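Local coordinates for ribulose bisphosphate carboxylase (Hyperthermus butylicus DSM 5456, PDB 6HUN), which probably catalyses carboxylation of ribulose 1,5-bisphosphate to two molecules of 3-phosphoglycerate, apparently as part of an archaeal AMP degradation pathway, at residues K167-L172 and Q424-A429; V327-P332 and R394-D399; G387-V392 and I400-G405. One frame throughout, in Å; residues are numbered along the deposited sequence.

Contact 1. Residues K167-L172 and Q424-A429; sequences KDRPIL and QAVEAA
R169 and P170, just before the first barrel strand, and L172 within it converge on the side chain of V426. The helix that carries it begins this passage with Q424, whose amide turns to E444 and the backbone of L445, and whose carbonyl O receives A428 N at 2.8 Å. V426 then does all the touching. Its CG1 lies anti to its own backbone N (chi1 169°) and thereby meets P170 CD end-on at 3.9 Å. The same methyl lies crosswise to R169, with CB of the arginine 4.1 Å from V426 CG1. The second methyl, CG2, takes L172 CD2 at 4.2 Å. E427 starts off away from residues 167-172, and its carboxylate remains well short of R169: E427 OE1 is 6.6 Å from R169 NE. A428 packs on helix 435-438, and A429 on P390 and I393. The polar end of R169 is engaged on its own side, where NH1 donates to P170 O at 3.0 Å along a bent path (141°) and NH2 forms a salt bridge with D200. Replacing R169 by an alanine would probably leave D200 without its cationic mate and P170 O without this donor, besides thinning the packing on V426. Helix and strand entry are therefore joined by carbon surfaces alone, while the guanidinium group ties the loop to its own side of the interface.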
ATOM      1  N   LYS A 167       0.170  13.893  32.458  1.00 48.35           N
ATOM      2  CA  LYS A 167      -0.012  15.295  32.104  1.00 49.07           C
ATOM      3  C   LYS A 167       1.095  15.853  31.209  1.00 50.54           C
ATOM      4  O   LYS A 167       0.801  16.597  30.272  1.00 49.49           O
ATOM      5  CB  LYS A 167      -0.119  16.134  33.381  1.00 52.59           C
ATOM      6  CG  LYS A 167      -0.401  17.595  33.093  1.00 61.99           C
ATOM      7  CD  LYS A 167      -0.743  18.357  34.371  1.00 67.14           C
ATOM      8  CE  LYS A 167      -1.069  19.816  34.092  1.00 72.83           C
ATOM      9  NZ  LYS A 167       0.150  20.613  33.773  1.00 75.59           N
ATOM     10  N   ASP A 168       2.401  15.519  31.479  1.00 49.56           N
ATOM     11  CA  ASP A 168       3.538  16.277  30.948  1.00 46.89           C
ATOM     12  C   ASP A 168       4.649  15.419  30.377  1.00 44.85           C
ATOM     13  O   ASP A 168       5.180  15.776  29.338  1.00 45.01           O
ATOM     14  CB  ASP A 168       4.184  17.183  32.048  1.00 55.81           C
ATOM     15  CG  ASP A 168       3.245  18.239  32.543  1.00 59.20           C
ATOM     16  OD1 ASP A 168       2.646  18.921  31.681  1.00 68.07           O
ATOM     17  OD2 ASP A 168       3.083  18.370  33.772  1.00 65.40           O
ATOM     18  N   ARG A 169       5.029  14.328  31.044  1.00 45.05           N
ATOM     19  CA  ARG A 169       6.170  13.531  30.626  1.00 44.79           C
ATOM     20  C   ARG A 169       5.879  12.778  29.336  1.00 45.58           C
ATOM     21  O   ARG A 169       4.723  12.657  28.933  1.00 45.14           O
ATOM     22  CB  ARG A 169       6.563  12.555  31.732  1.00 51.81           C
ATOM     23  CG  ARG A 169       5.545  11.490  32.023  1.00 50.54           C
ATOM     24  CD  ARG A 169       6.175  10.403  32.830  1.00 49.60           C
ATOM     25  NE  ARG A 169       5.216   9.484  33.423  1.00 47.20           N
ATOM     26  CZ  ARG A 169       4.733   8.422  32.780  1.00 45.24           C
ATOM     27  NH1 ARG A 169       5.109   8.158  31.531  1.00 42.60           N
ATOM     28  NH2 ARG A 169       3.868   7.626  33.402  1.00 51.22           N
ATOM     29  N   PRO A 170       6.920  12.269  28.653  1.00 39.36           N
ATOM     30  CA  PRO A 170       6.680  11.350  27.536  1.00 38.45           C
ATOM     31  C   PRO A 170       5.999  10.073  28.004  1.00 43.71           C
ATOM     32  O   PRO A 170       6.203   9.599  29.123  1.00 44.01           O
ATOM     33  CB  PRO A 170       8.094  11.041  26.999  1.00 42.90           C
ATOM     34  CG  PRO A 170       8.989  12.080  27.558  1.00 43.00           C
ATOM     35  CD  PRO A 170       8.375  12.577  28.842  1.00 42.01           C
ATOM     36  N   ILE A 171       5.219   9.478  27.118  1.00 39.17           N
ATOM     37  CA  ILE A 171       4.599   8.206  27.447  1.00 42.46           C
ATOM     38  C   ILE A 171       5.529   7.081  27.001  1.00 37.78           C
ATOM     39  O   ILE A 171       6.192   7.181  25.969  1.00 39.30           O
ATOM     40  CB  ILE A 171       3.210   8.152  26.767  1.00 39.52           C
ATOM     41  CG1 ILE A 171       2.289   9.199  27.420  1.00 45.44           C
ATOM     42  CG2 ILE A 171       2.632   6.725  26.763  1.00 41.02           C
ATOM     43  CD1 ILE A 171       0.944   9.295  26.720  1.00 49.75           C
ATOM     44  N   LEU A 172       5.535   5.971  27.739  1.00 41.32           N
ATOM     45  CA  LEU A 172       6.424   4.847  27.470  1.00 38.79           C
ATOM     46  C   LEU A 172       5.662   3.618  26.985  1.00 42.91           C
ATOM     47  O   LEU A 172       4.620   3.264  27.543  1.00 40.84           O
ATOM     48  CB  LEU A 172       7.207   4.487  28.725  1.00 38.03           C
ATOM     49  CG  LEU A 172       7.921   5.746  29.275  1.00 43.07           C
ATOM     50  CD1 LEU A 172       8.374   5.522  30.710  1.00 45.31           C
ATOM     51  CD2 LEU A 172       9.058   6.173  28.368  1.00 38.89           C
ATOM     52  N   GLN A 424      12.779   6.385  35.999  1.00 54.85           N
ATOM     53  CA  GLN A 424      13.672   7.277  36.734  1.00 56.34           C
ATOM     54  C   GLN A 424      14.488   8.123  35.767  1.00 57.49           C
ATOM     55  O   GLN A 424      14.692   9.320  36.001  1.00 56.89           O
ATOM     56  CB  GLN A 424      14.574   6.473  37.661  1.00 58.83           C
ATOM     57  CG  GLN A 424      13.807   5.742  38.715  1.00 60.32           C
ATOM     58  CD  GLN A 424      14.621   4.669  39.373  1.00 69.54           C
ATOM     59  OE1 GLN A 424      15.697   4.286  38.892  1.00 62.87           O
ATOM     60  NE2 GLN A 424      14.140   4.205  40.525  1.00 73.42           N
ATOM     61  N   ALA A 425      14.928   7.518  34.654  1.00 54.03           N
ATOM     62  CA  ALA A 425      15.648   8.275  33.641  1.00 54.46           C
ATOM     63  C   ALA A 425      14.786   9.404  33.095  1.00 56.99           C
ATOM     64  O   ALA A 425      15.262  10.534  32.945  1.00 51.07           O
ATOM     65  CB  ALA A 425      16.112   7.344  32.522  1.00 52.07           C
ATOM     66  N   VAL A 426      13.502   9.121  32.815  1.00 49.76           N
ATOM     67  CA  VAL A 426      12.582  10.169  32.373  1.00 48.27           C
ATOM     68  C   VAL A 426      12.386  11.220  33.446  1.00 50.96           C
ATOM     69  O   VAL A 426      12.254  12.416  33.142  1.00 48.94           O
ATOM     70  CB  VAL A 426      11.242   9.533  31.956  1.00 53.70           C
ATOM     71  CG1 VAL A 426      10.142  10.593  31.742  1.00 54.65           C
ATOM     72  CG2 VAL A 426      11.487   8.777  30.672  1.00 47.51           C
ATOM     73  N   GLU A 427      12.310  10.775  34.711  1.00 51.41           N
ATOM     74  CA  GLU A 427      12.166  11.668  35.855  1.00 63.43           C
ATOM     75  C   GLU A 427      13.333  12.643  35.954  1.00 53.76           C
ATOM     76  O   GLU A 427      13.129  13.846  36.150  1.00 53.88           O
ATOM     77  CB  GLU A 427      12.045  10.839  37.134  1.00 70.74           C
ATOM     78  CG  GLU A 427      11.375  11.582  38.285  1.00 76.92           C
ATOM     79  CD  GLU A 427       9.903  11.868  37.988  1.00 81.72           C
ATOM     80  OE1 GLU A 427       9.034  11.128  38.497  1.00 86.03           O
ATOM     81  OE2 GLU A 427       9.620  12.838  37.250  1.00 79.05           O
ATOM     82  N   ALA A 428      14.556  12.154  35.757  1.00 57.36           N
ATOM     83  CA  ALA A 428      15.712  13.048  35.755  1.00 59.55           C
ATOM     84  C   ALA A 428      15.583  14.116  34.671  1.00 55.76           C
ATOM     85  O   ALA A 428      15.848  15.297  34.921  1.00 53.97           O
ATOM     86  CB  ALA A 428      16.992  12.236  35.582  1.00 61.79           C
ATOM     87  N   ALA A 429      15.118  13.730  33.483  1.00 55.91           N
ATOM     88  CA  ALA A 429      14.961  14.690  32.393  1.00 53.18           C
ATOM     89  C   ALA A 429      13.889  15.731  32.703  1.00 54.10           C
ATOM     90  O   ALA A 429      14.085  16.921  32.441  1.00 54.17           O
ATOM     91  CB  ALA A 429      14.632  13.958  31.086  1.00 47.81           C
TER

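Contact 2. Residues V327-P332 and R394-D399; sequences VHVGTP and RVMGKD
M396 meets V329 and P332 with different atoms and in different attitudes. Toward V329 the approach is tip to tip, with V329 CG2 3.9 Å from M396 CE. Toward P332 the thioether lies crosswise, so that P332 CG rests 3.8 Å from M396 SD. The methionine can serve both because its chain runs straight through chi2 and then bends at the sulfur (chi3 74°), turning the terminal methyl to V329 while SD remains beside the proline. Next to V329, the backbone is fixed by a short bond: G330 N donates to H328 ND1 at 2.9 Å, tilted 16° from the imidazole plane. H328, predicted to bind the substrate, also bonds S381 through NE2, so the ring is held at both nitrogens. After M396 the helix ends, and G397, with positive phi, leads the chain off. P332 is the last ordered residue before a break at 333-336, in the flexible loop that follows strand 326-328; this loop includes K336, predicted to stabilise the transition state. Around the contact, helix 339-352 packs on all three side chains, through T348 on V329 and M396 and through V344 on P332, while P378 and A380 of strand 377-380 meet V329 and M396, respectively.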
ATOM      1  N   VAL A 327       2.092   7.914  15.586  1.00 23.54           N
ATOM      2  CA  VAL A 327       2.728   7.377  14.354  1.00 21.57           C
ATOM      3  C   VAL A 327       4.245   7.466  14.503  1.00 21.39           C
ATOM      4  O   VAL A 327       4.784   8.394  15.119  1.00 23.01           O
ATOM      5  CB  VAL A 327       2.242   8.107  13.074  1.00 26.07           C
ATOM      6  CG1 VAL A 327       2.901   9.451  12.926  1.00 22.38           C
ATOM      7  CG2 VAL A 327       2.635   7.247  11.777  1.00 26.48           C
ATOM      8  N   HIS A 328       4.942   6.483  13.966  1.00 21.06           N
ATOM      9  CA  HIS A 328       6.390   6.459  14.128  1.00 22.35           C
ATOM     10  C   HIS A 328       7.002   7.407  13.089  1.00 27.48           C
ATOM     11  O   HIS A 328       6.638   7.351  11.910  1.00 32.21           O
ATOM     12  CB  HIS A 328       6.882   5.020  13.920  1.00 24.95           C
ATOM     13  CG  HIS A 328       8.253   4.754  14.425  1.00 33.61           C
ATOM     14  ND1 HIS A 328       9.370   5.367  13.907  1.00 42.53           N
ATOM     15  CD2 HIS A 328       8.696   3.919  15.395  1.00 42.01           C
ATOM     16  CE1 HIS A 328      10.449   4.940  14.546  1.00 43.60           C
ATOM     17  NE2 HIS A 328      10.067   4.053  15.449  1.00 43.92           N
ATOM     18  N   VAL A 329       7.924   8.245  13.528  1.00 30.38           N
ATOM     19  CA  VAL A 329       8.550   9.262  12.694  1.00 36.56           C
ATOM     20  C   VAL A 329       9.968   8.895  12.303  1.00 45.86           C
ATOM     21  O   VAL A 329      10.677   9.728  11.685  1.00 41.66           O
ATOM     22  CB  VAL A 329       8.565  10.637  13.403  1.00 33.00           C
ATOM     23  CG1 VAL A 329       7.172  11.165  13.510  1.00 32.82           C
ATOM     24  CG2 VAL A 329       9.183  10.560  14.780  1.00 36.42           C
ATOM     25  N   GLY A 330      10.433   7.719  12.675  1.00 36.10           N
ATOM     26  CA  GLY A 330      11.808   7.392  12.346  1.00 52.94           C
ATOM     27  C   GLY A 330      12.795   8.023  13.303  1.00 55.46           C
ATOM     28  O   GLY A 330      12.465   8.877  14.121  1.00 59.64           O
ATOM     29  N   THR A 331      14.081   7.592  13.162  1.00 60.27           N
ATOM     30  CA  THR A 331      15.017   7.556  14.280  1.00 66.99           C
ATOM     31  C   THR A 331      15.997   8.735  14.273  1.00 65.22           C
ATOM     32  O   THR A 331      16.689   8.956  13.257  1.00 70.93           O
ATOM     33  CB  THR A 331      15.767   6.233  14.218  1.00 71.13           C
ATOM     34  OG1 THR A 331      16.279   6.069  12.888  1.00 75.09           O
ATOM     35  CG2 THR A 331      14.792   5.083  14.485  1.00 68.02           C
ATOM     36  N   PRO A 332      16.116   9.495  15.393  1.00 63.68           N
ATOM     37  CA  PRO A 332      16.922  10.726  15.551  1.00 63.92           C
ATOM     38  C   PRO A 332      18.295  10.529  16.194  1.00 63.79           C
ATOM     39  O   PRO A 332      19.044  11.503  16.360  1.00 64.49           O
ATOM     40  CB  PRO A 332      16.052  11.581  16.474  1.00 66.80           C
ATOM     41  CG  PRO A 332      15.400  10.549  17.380  1.00 65.35           C
ATOM     42  CD  PRO A 332      15.223   9.278  16.552  1.00 59.94           C
ATOM     43  N   ARG A 394      15.095  15.991  24.976  1.00 46.78           N
ATOM     44  CA  ARG A 394      15.492  17.388  24.722  1.00 48.46           C
ATOM     45  C   ARG A 394      15.352  17.735  23.237  1.00 49.82           C
ATOM     46  O   ARG A 394      14.996  18.872  22.884  1.00 50.19           O
ATOM     47  CB  ARG A 394      16.940  17.647  25.166  1.00 53.03           C
ATOM     48  CG  ARG A 394      17.309  19.140  25.316  1.00 54.38           C
ATOM     49  CD  ARG A 394      18.819  19.344  25.589  1.00 60.81           C
ATOM     50  NE  ARG A 394      19.646  18.653  24.603  1.00 59.40           N
ATOM     51  CZ  ARG A 394      19.820  19.066  23.350  1.00 67.06           C
ATOM     52  NH1 ARG A 394      19.227  20.184  22.932  1.00 70.78           N
ATOM     53  NH2 ARG A 394      20.573  18.353  22.509  1.00 68.54           N
ATOM     54  N   VAL A 395      15.664  16.773  22.361  1.00 44.40           N
ATOM     55  CA  VAL A 395      15.664  16.995  20.928  1.00 38.61           C
ATOM     56  C   VAL A 395      14.269  16.835  20.334  1.00 43.91           C
ATOM     57  O   VAL A 395      13.838  17.652  19.525  1.00 45.89           O
ATOM     58  CB  VAL A 395      16.678  16.052  20.260  1.00 44.94           C
ATOM     59  CG1 VAL A 395      16.497  16.073  18.763  1.00 46.75           C
ATOM     60  CG2 VAL A 395      18.124  16.463  20.658  1.00 49.39           C
ATOM     61  N   MET A 396      13.513  15.826  20.746  1.00 45.32           N
ATOM     62  CA  MET A 396      12.177  15.585  20.161  1.00 42.69           C
ATOM     63  C   MET A 396      11.031  16.201  20.935  1.00 45.05           C
ATOM     64  O   MET A 396       9.887  16.168  20.445  1.00 47.94           O
ATOM     65  CB  MET A 396      11.922  14.104  20.046  1.00 42.62           C
ATOM     66  CG  MET A 396      12.684  13.486  18.930  1.00 54.04           C
ATOM     67  SD  MET A 396      12.148  11.807  18.850  1.00 53.77           S
ATOM     68  CE  MET A 396      10.498  11.939  18.129  1.00 57.23           C
ATOM     69  N   GLY A 397      11.288  16.688  22.144  1.00 43.94           N
ATOM     70  CA  GLY A 397      10.271  17.288  22.996  1.00 49.45           C
ATOM     71  C   GLY A 397       9.617  16.276  23.926  1.00 44.91           C
ATOM     72  O   GLY A 397       9.805  15.069  23.807  1.00 43.52           O
ATOM     73  N   LYS A 398       8.855  16.787  24.907  1.00 41.81           N
ATOM     74  CA  LYS A 398       8.170  15.891  25.838  1.00 40.83           C
ATOM     75  C   LYS A 398       6.942  15.203  25.236  1.00 42.14           C
ATOM     76  O   LYS A 398       6.487  14.179  25.770  1.00 36.62           O
ATOM     77  CB  LYS A 398       7.726  16.659  27.088  1.00 42.04           C
ATOM     78  CG  LYS A 398       8.869  17.409  27.763  1.00 45.88           C
ATOM     79  CD  LYS A 398       8.399  18.303  28.932  1.00 55.07           C
ATOM     80  CE  LYS A 398       9.590  19.091  29.507  1.00 60.28           C
ATOM     81  NZ  LYS A 398       9.282  20.538  29.813  1.00 65.99           N
ATOM     82  N   ASP A 399       6.383  15.742  24.158  1.00 36.48           N
ATOM     83  CA  ASP A 399       5.158  15.163  23.601  1.00 34.53           C
ATOM     84  C   ASP A 399       5.507  14.077  22.581  1.00 36.67           C
ATOM     85  O   ASP A 399       5.356  14.233  21.357  1.00 33.26           O
ATOM     86  CB  ASP A 399       4.269  16.251  22.999  1.00 38.06           C
ATOM     87  CG  ASP A 399       3.454  16.989  24.045  1.00 51.42           C
ATOM     88  OD1 ASP A 399       3.344  16.497  25.196  1.00 50.46           O
ATOM     89  OD2 ASP A 399       2.918  18.064  23.709  1.00 55.22           O
TER

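Contact 3. Residues G387-V392 and I400-G405; sequences GTLPEV and IIMQVG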
ATOM      1  N   GLY A 387      20.055   5.611  29.558  1.00 53.27           N
ATOM      2  CA  GLY A 387      21.062   6.653  29.398  1.00 53.91           C
ATOM      3  C   GLY A 387      20.766   7.644  28.288  1.00 58.57           C
ATOM      4  O   GLY A 387      21.023   8.843  28.434  1.00 57.79           O
ATOM      5  N   THR A 388      20.212   7.158  27.172  1.00 54.28           N
ATOM      6  CA  THR A 388      19.911   7.960  25.993  1.00 56.15           C
ATOM      7  C   THR A 388      18.623   8.785  26.114  1.00 56.43           C
ATOM      8  O   THR A 388      18.390   9.645  25.255  1.00 54.37           O
ATOM      9  CB  THR A 388      19.732   7.076  24.744  1.00 55.23           C
ATOM     10  OG1 THR A 388      18.375   6.593  24.688  1.00 53.73           O
ATOM     11  CG2 THR A 388      20.647   5.880  24.728  1.00 65.43           C
ATOM     12  N   LEU A 389      17.752   8.501  27.096  1.00 52.88           N
ATOM     13  CA  LEU A 389      16.387   9.042  27.018  1.00 50.18           C
ATOM     14  C   LEU A 389      16.374  10.558  27.157  1.00 52.20           C
ATOM     15  O   LEU A 389      15.683  11.229  26.379  1.00 43.26           O
ATOM     16  CB  LEU A 389      15.490   8.397  28.068  1.00 46.46           C
ATOM     17  CG  LEU A 389      15.203   6.904  27.918  1.00 49.38           C
ATOM     18  CD1 LEU A 389      14.091   6.509  28.866  1.00 50.64           C
ATOM     19  CD2 LEU A 389      14.827   6.516  26.455  1.00 47.60           C
ATOM     20  N   PRO A 390      17.149  11.154  28.086  1.00 46.57           N
ATOM     21  CA  PRO A 390      17.103  12.616  28.210  1.00 46.53           C
ATOM     22  C   PRO A 390      17.429  13.346  26.926  1.00 45.42           C
ATOM     23  O   PRO A 390      16.778  14.353  26.626  1.00 49.58           O
ATOM     24  CB  PRO A 390      18.154  12.903  29.322  1.00 48.87           C
ATOM     25  CG  PRO A 390      18.077  11.737  30.151  1.00 49.89           C
ATOM     26  CD  PRO A 390      17.861  10.556  29.227  1.00 48.73           C
ATOM     27  N   GLU A 391      18.404  12.866  26.150  1.00 45.65           N
ATOM     28  CA  GLU A 391      18.766  13.567  24.924  1.00 48.81           C
ATOM     29  C   GLU A 391      17.649  13.484  23.891  1.00 46.55           C
ATOM     30  O   GLU A 391      17.377  14.469  23.195  1.00 48.42           O
ATOM     31  CB  GLU A 391      20.059  13.005  24.334  1.00 56.09           C
ATOM     32  CG  GLU A 391      21.265  13.904  24.497  1.00 64.41           C
ATOM     33  CD  GLU A 391      21.184  15.230  23.746  1.00 67.11           C
ATOM     34  OE1 GLU A 391      20.742  16.240  24.347  1.00 66.38           O
ATOM     35  OE2 GLU A 391      21.624  15.268  22.572  1.00 71.36           O
ATOM     36  N   VAL A 392      16.983  12.330  23.788  1.00 43.83           N
ATOM     37  CA  VAL A 392      15.860  12.212  22.852  1.00 43.06           C
ATOM     38  C   VAL A 392      14.747  13.176  23.248  1.00 44.66           C
ATOM     39  O   VAL A 392      14.183  13.882  22.405  1.00 44.63           O
ATOM     40  CB  VAL A 392      15.359  10.761  22.789  1.00 44.08           C
ATOM     41  CG1 VAL A 392      14.086  10.697  22.010  1.00 45.59           C
ATOM     42  CG2 VAL A 392      16.452   9.893  22.137  1.00 45.18           C
ATOM     43  N   ILE A 400       5.973  12.933  23.119  1.00 34.17           N
ATOM     44  CA  ILE A 400       6.358  11.769  22.331  1.00 33.43           C
ATOM     45  C   ILE A 400       5.960  10.522  23.094  1.00 35.35           C
ATOM     46  O   ILE A 400       5.828  10.526  24.317  1.00 38.91           O
ATOM     47  CB  ILE A 400       7.891  11.696  22.047  1.00 33.03           C
ATOM     48  CG1 ILE A 400       8.667  11.588  23.370  1.00 34.60           C
ATOM     49  CG2 ILE A 400       8.335  12.913  21.295  1.00 32.63           C
ATOM     50  CD1 ILE A 400      10.198  11.555  23.178  1.00 35.97           C
ATOM     51  N   ILE A 401       5.885   9.419  22.361  1.00 31.91           N
ATOM     52  CA  ILE A 401       5.862   8.085  22.935  1.00 32.57           C
ATOM     53  C   ILE A 401       7.223   7.459  22.657  1.00 33.00           C
ATOM     54  O   ILE A 401       7.691   7.462  21.517  1.00 33.97           O
ATOM     55  CB  ILE A 401       4.724   7.246  22.337  1.00 31.61           C
ATOM     56  CG1 ILE A 401       3.380   7.915  22.616  1.00 31.23           C
ATOM     57  CG2 ILE A 401       4.821   5.813  22.897  1.00 34.10           C
ATOM     58  CD1 ILE A 401       2.269   7.339  21.674  1.00 35.24           C
ATOM     59  N   MET A 402       7.925   7.005  23.711  1.00 34.66           N
ATOM     60  CA  MET A 402       9.165   6.280  23.504  1.00 35.34           C
ATOM     61  C   MET A 402       8.945   4.790  23.631  1.00 35.69           C
ATOM     62  O   MET A 402       8.373   4.312  24.611  1.00 36.60           O
ATOM     63  CB  MET A 402      10.228   6.739  24.516  1.00 37.15           C
ATOM     64  CG  MET A 402      10.044   8.176  24.846  1.00 37.16           C
ATOM     65  SD  MET A 402      11.482   8.889  25.821  1.00 44.89           S
ATOM     66  CE  MET A 402      12.665   8.833  24.530  1.00 48.71           C
ATOM     67  N   GLN A 403       9.409   4.054  22.642  1.00 35.12           N
ATOM     68  CA  GLN A 403       9.378   2.615  22.741  1.00 39.36           C
ATOM     69  C   GLN A 403      10.698   2.148  23.320  1.00 41.61           C
ATOM     70  O   GLN A 403      11.766   2.423  22.762  1.00 45.73           O
ATOM     71  CB  GLN A 403       9.092   2.033  21.358  1.00 43.95           C
ATOM     72  CG  GLN A 403       8.737   0.617  21.365  1.00 50.18           C
ATOM     73  CD  GLN A 403       8.407   0.188  19.957  1.00 52.28           C
ATOM     74  OE1 GLN A 403       7.592   0.820  19.317  1.00 50.38           O
ATOM     75  NE2 GLN A 403       9.094  -0.841  19.449  1.00 55.12           N
ATOM     76  N   VAL A 404      10.640   1.479  24.460  1.00 39.91           N
ATOM     77  CA  VAL A 404      11.868   1.282  25.215  1.00 47.00           C
ATOM     78  C   VAL A 404      11.998  -0.182  25.571  1.00 58.64           C
ATOM     79  O   VAL A 404      12.386  -0.522  26.703  1.00 73.43           O
ATOM     80  CB  VAL A 404      11.947   2.154  26.497  1.00 45.54           C
ATOM     81  CG1 VAL A 404      12.148   3.611  26.163  1.00 44.58           C
ATOM     82  CG2 VAL A 404      10.711   1.965  27.424  1.00 48.44           C
ATOM     83  N   GLY A 405      11.791  -1.036  24.589  1.00 50.75           N
ATOM     84  CA  GLY A 405      11.873  -2.474  24.751  1.00 55.66           C
ATOM     85  C   GLY A 405      13.159  -3.064  25.283  1.00 55.86           C
ATOM     86  O   GLY A 405      13.137  -3.715  26.332  1.00 59.46           O
TER
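T388 O is approached by two backbone amides, E391 N at 3.3 Å and V392 N at 3.4 Å, both weak. The helical turn here presents L389 and V392 to residues 400-404, and everything that crosses between the two segments is apolar. M402 lies at the centre. Its CE is only 3.4 Å from V392 CG1, tighter than ordinary van der Waals contact, and the two side chains run past each other in opposite directions. The first torsion of M402, chi1 -32°, departs from a staggered value, which suggests that the methionine is squeezed into its place. L389 reaches the same methyl, with L389 CD2 3.7 Å from M402 CE, the two side chains crossing at a slant. This leucine methyl also touches V404 CG1 at 4.0 Å, its side chain set across the valine at about a right angle. Just before the strand, I400 CD1 lies 4.1 Å from V392 CG1. Beyond the segments, L389 continues onto V422 and V426 of helix 415-431, and M402 packs on L172 of the adjoining strand. While these residues face the helix, Q403 bonds K203 through OE1, and Q403, V404 and G405 belong to a predicted substrate-binding site. The whole is the closing half of a beta-alpha-beta crossover, strand 377-380, helix 389-396, strand 401-403, in the eight-stranded TIM barrel of the Rubisco catalytic domain.

All three contacts are largely buried, apolar joints between the barrel and its outer helices, and none has a hydrogen bond between its own two segments. Contact 2 lies nearer the centre of the chain and contact 1 farther out; P332 and V392 are the partly exposed members of contacts 2 and 3, as R169 is of contact 1. Contacts 2 and 3 share helix 389-396, one using its end and the other its beginning, and in both a methionine is the main filler. Contact 1 instead centres on a valine from helix 415-431. It joins contact 3 through the sheet, where I171 probably bonds I400 and M402, thereby closing the barrel between its first and last strands.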